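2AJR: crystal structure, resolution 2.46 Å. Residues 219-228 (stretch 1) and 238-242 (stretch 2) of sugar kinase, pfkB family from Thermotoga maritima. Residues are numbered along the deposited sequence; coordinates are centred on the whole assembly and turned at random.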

# COMPACT_ATOMS: atom_id res chain seq x y z
N THR A 219 -12.53 3.93 34.19
CA THR A 219 -11.91 3.47 35.43
C THR A 219 -11.86 1.93 35.49
O THR A 219 -12.71 1.26 34.92
CB THR A 219 -12.69 3.98 36.65
OG1 THR A 219 -13.95 3.28 36.75
CG2 THR A 219 -12.93 5.48 36.54
N PHE A 220 -10.88 1.38 36.20
CA PHE A 220 -10.83 -0.07 36.37
C PHE A 220 -12.20 -0.70 36.69
O PHE A 220 -12.54 -1.75 36.13
CB PHE A 220 -9.84 -0.45 37.45
CG PHE A 220 -9.64 -1.94 37.60
CD1 PHE A 220 -9.03 -2.67 36.60
CD2 PHE A 220 -10.05 -2.60 38.76
CE1 PHE A 220 -8.84 -4.05 36.74
CE2 PHE A 220 -9.85 -3.96 38.91
CZ PHE A 220 -9.24 -4.69 37.90
N ASP A 221 -13.00 -0.05 37.54
CA ASP A 221 -14.34 -0.56 37.88
C ASP A 221 -15.27 -0.60 36.68
O ASP A 221 -16.13 -1.49 36.58
CB ASP A 221 -15.00 0.26 39.00
CG ASP A 221 -15.74 -0.62 39.98
OD1 ASP A 221 -15.08 -1.45 40.66
OD2 ASP A 221 -16.98 -0.49 40.08
N ASP A 222 -15.13 0.35 35.77
CA ASP A 222 -15.89 0.29 34.52
C ASP A 222 -15.55 -0.94 33.72
O ASP A 222 -16.43 -1.64 33.22
CB ASP A 222 -15.64 1.51 33.66
CG ASP A 222 -16.03 2.77 34.36
OD1 ASP A 222 -17.13 2.77 34.97
OD2 ASP A 222 -15.25 3.76 34.31
N TYR A 223 -14.26 -1.19 33.56
CA TYR A 223 -13.84 -2.36 32.80
C TYR A 223 -14.32 -3.63 33.49
O TYR A 223 -14.68 -4.60 32.82
CB TYR A 223 -12.33 -2.39 32.62
CG TYR A 223 -11.82 -1.38 31.64
CD1 TYR A 223 -11.62 -0.06 32.02
CD2 TYR A 223 -11.53 -1.75 30.34
CE1 TYR A 223 -11.15 0.86 31.13
CE2 TYR A 223 -11.09 -0.83 29.44
CZ TYR A 223 -10.90 0.46 29.83
OH TYR A 223 -10.43 1.35 28.92
N VAL A 224 -14.35 -3.61 34.84
CA VAL A 224 -14.81 -4.77 35.58
C VAL A 224 -16.31 -4.93 35.40
O VAL A 224 -16.77 -6.03 35.12
CB VAL A 224 -14.41 -4.74 37.05
CG1 VAL A 224 -15.03 -5.92 37.83
CG2 VAL A 224 -12.90 -4.77 37.16
N LYS A 225 -17.07 -3.85 35.51
CA LYS A 225 -18.52 -3.94 35.29
C LYS A 225 -18.81 -4.48 33.88
O LYS A 225 -19.72 -5.29 33.68
CB LYS A 225 -19.25 -2.60 35.53
CG LYS A 225 -19.74 -2.36 36.97
N LEU A 226 -18.02 -4.06 32.89
CA LEU A 226 -18.24 -4.54 31.53
C LEU A 226 -17.97 -6.06 31.40
O LEU A 226 -18.74 -6.79 30.79
CB LEU A 226 -17.39 -3.76 30.53
CG LEU A 226 -17.55 -4.25 29.08
CD1 LEU A 226 -18.97 -3.95 28.57
CD2 LEU A 226 -16.45 -3.64 28.17
N ALA A 227 -16.87 -6.51 31.99
CA ALA A 227 -16.57 -7.94 32.00
C ALA A 227 -17.71 -8.72 32.66
O ALA A 227 -18.07 -9.78 32.19
CB ALA A 227 -15.27 -8.20 32.72
N GLU A 228 -18.29 -8.17 33.72
CA GLU A 228 -19.36 -8.86 34.47
C GLU A 228 -20.68 -8.94 33.70
O GLU A 228 -21.32 -9.99 33.70
CB GLU A 228 -19.57 -8.20 35.84
CG GLU A 228 -18.42 -8.41 36.81
CD GLU A 228 -18.67 -7.79 38.20
OE1 GLU A 228 -19.13 -6.63 38.30
OE2 GLU A 228 -18.39 -8.48 39.21
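Stretch 2, residues 238-242: VVSYE

Stretch 2 is extended, the later part of a strand already under way before Val238, and has left it by Glu242. It lies nearly antiparallel along the helix that starts at Phe220 and continues past Glu228. Their N-to-C directions differ by 167°, and the axes come within 8.5 Å of each other. Because the directions oppose, the order of contacts is reversed: Tyr241 meets the start of the helix and Val239 its later turns. No hydrogen bond crosses between the two stretches, so the fit rests largely on side-chain packing, with 355 Å² buried over both sides.

Thr219 stands at the N-cap and takes no part in the contact; it caps the helix instead. Its OG1 accepts a weak bond from Asp222 N at 3.3 Å, while Thr219 N donates to Asp222 OD2 at 2.7 Å, so cap and first turn hold each other.

Phe220 opens the interface. Its CA-to-CB bond points sideways to the strand, yet with chi1 in t the ring turns its edge to the face of Tyr241, the centroids 5.1 Å apart and the planes at 65°. The closest atoms are Phe220 CD1 and Tyr241 CE2, at 3.6 Å. Asp221 and Asp222 lie out of reach of the strand.

Tyr223 points toward the strand and touches three consecutive residues of stretch 2. Tyr241 sets its edge against the face of Tyr223, again with centroids 5.1 Å apart and the planes at 68°; Tyr223 CD1 and Tyr241 CD1 approach to 3.6 Å. Tyr241 thus offers its face to one helix ring and its edge to the next, linking the three aromatics in a chain of edge-to-face pairs. Further round the Tyr223 ring, CE2 lies 3.2 Å from the backbone atom Ser240 O, and CD2 lies 3.8 Å from Val239 CG1, which sits at the ring's edge. Ser240 itself points its CB away from the helix, so it meets Tyr223 through backbone.

Val224 faces away and Lys225 is out of reach. The next contacts come from Leu226, which points toward the strand and places CD2 4.3 Å from Val239 CG1, and from Ala227, whose CB is 4.0 Å from Val239 CG2. Ala227 CA and Val239 CA are also the nearest CA pair, at 6.2 Å: here the small methyl side chain accompanies a close backbone approach.

The rule is economical: Phe220, Tyr223, Leu226 and Ala227 supply the helix face, while Val239 and Tyr241 provide the strand's side-chain contacts, with Val238 and Ser240 pointing away.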

# COMPACT_ATOMS: atom_id res chain seq x y z
N VAL A 238 -13.19 -11.66 28.24
CA VAL A 238 -11.81 -11.22 28.40
C VAL A 238 -11.74 -9.80 27.90
O VAL A 238 -11.95 -9.54 26.72
CB VAL A 238 -10.82 -12.07 27.60
CG1 VAL A 238 -9.38 -11.59 27.88
CG2 VAL A 238 -10.98 -13.55 27.94
N VAL A 239 -11.45 -8.87 28.82
CA VAL A 239 -11.51 -7.44 28.54
C VAL A 239 -10.17 -6.79 28.79
O VAL A 239 -9.58 -6.96 29.85
CB VAL A 239 -12.59 -6.75 29.39
CG1 VAL A 239 -12.57 -5.27 29.18
CG2 VAL A 239 -13.98 -7.34 29.07
N SER A 240 -9.70 -6.02 27.81
CA SER A 240 -8.38 -5.43 27.88
C SER A 240 -8.41 -4.19 28.69
O SER A 240 -9.36 -3.40 28.64
CB SER A 240 -7.85 -5.09 26.51
OG SER A 240 -7.47 -6.29 25.90
N TYR A 241 -7.31 -4.02 29.43
CA TYR A 241 -7.15 -2.91 30.32
C TYR A 241 -5.70 -2.45 30.29
O TYR A 241 -4.79 -3.22 30.56
CB TYR A 241 -7.55 -3.36 31.71
CG TYR A 241 -7.40 -2.27 32.71
CD1 TYR A 241 -8.22 -1.14 32.65
CD2 TYR A 241 -6.43 -2.36 33.72
CE1 TYR A 241 -8.09 -0.13 33.59
CE2 TYR A 241 -6.30 -1.35 34.65
CZ TYR A 241 -7.13 -0.24 34.58
OH TYR A 241 -6.98 0.74 35.51
N GLU A 242 -5.51 -1.19 29.92
CA GLU A 242 -4.19 -0.56 29.88
C GLU A 242 -3.17 -1.34 29.05
O GLU A 242 -2.03 -1.51 29.46
CB GLU A 242 -3.68 -0.31 31.29
CG GLU A 242 -4.56 0.66 32.07
CD GLU A 242 -4.54 2.08 31.51
OE1 GLU A 242 -5.62 2.65 31.26
OE2 GLU A 242 -3.44 2.63 31.33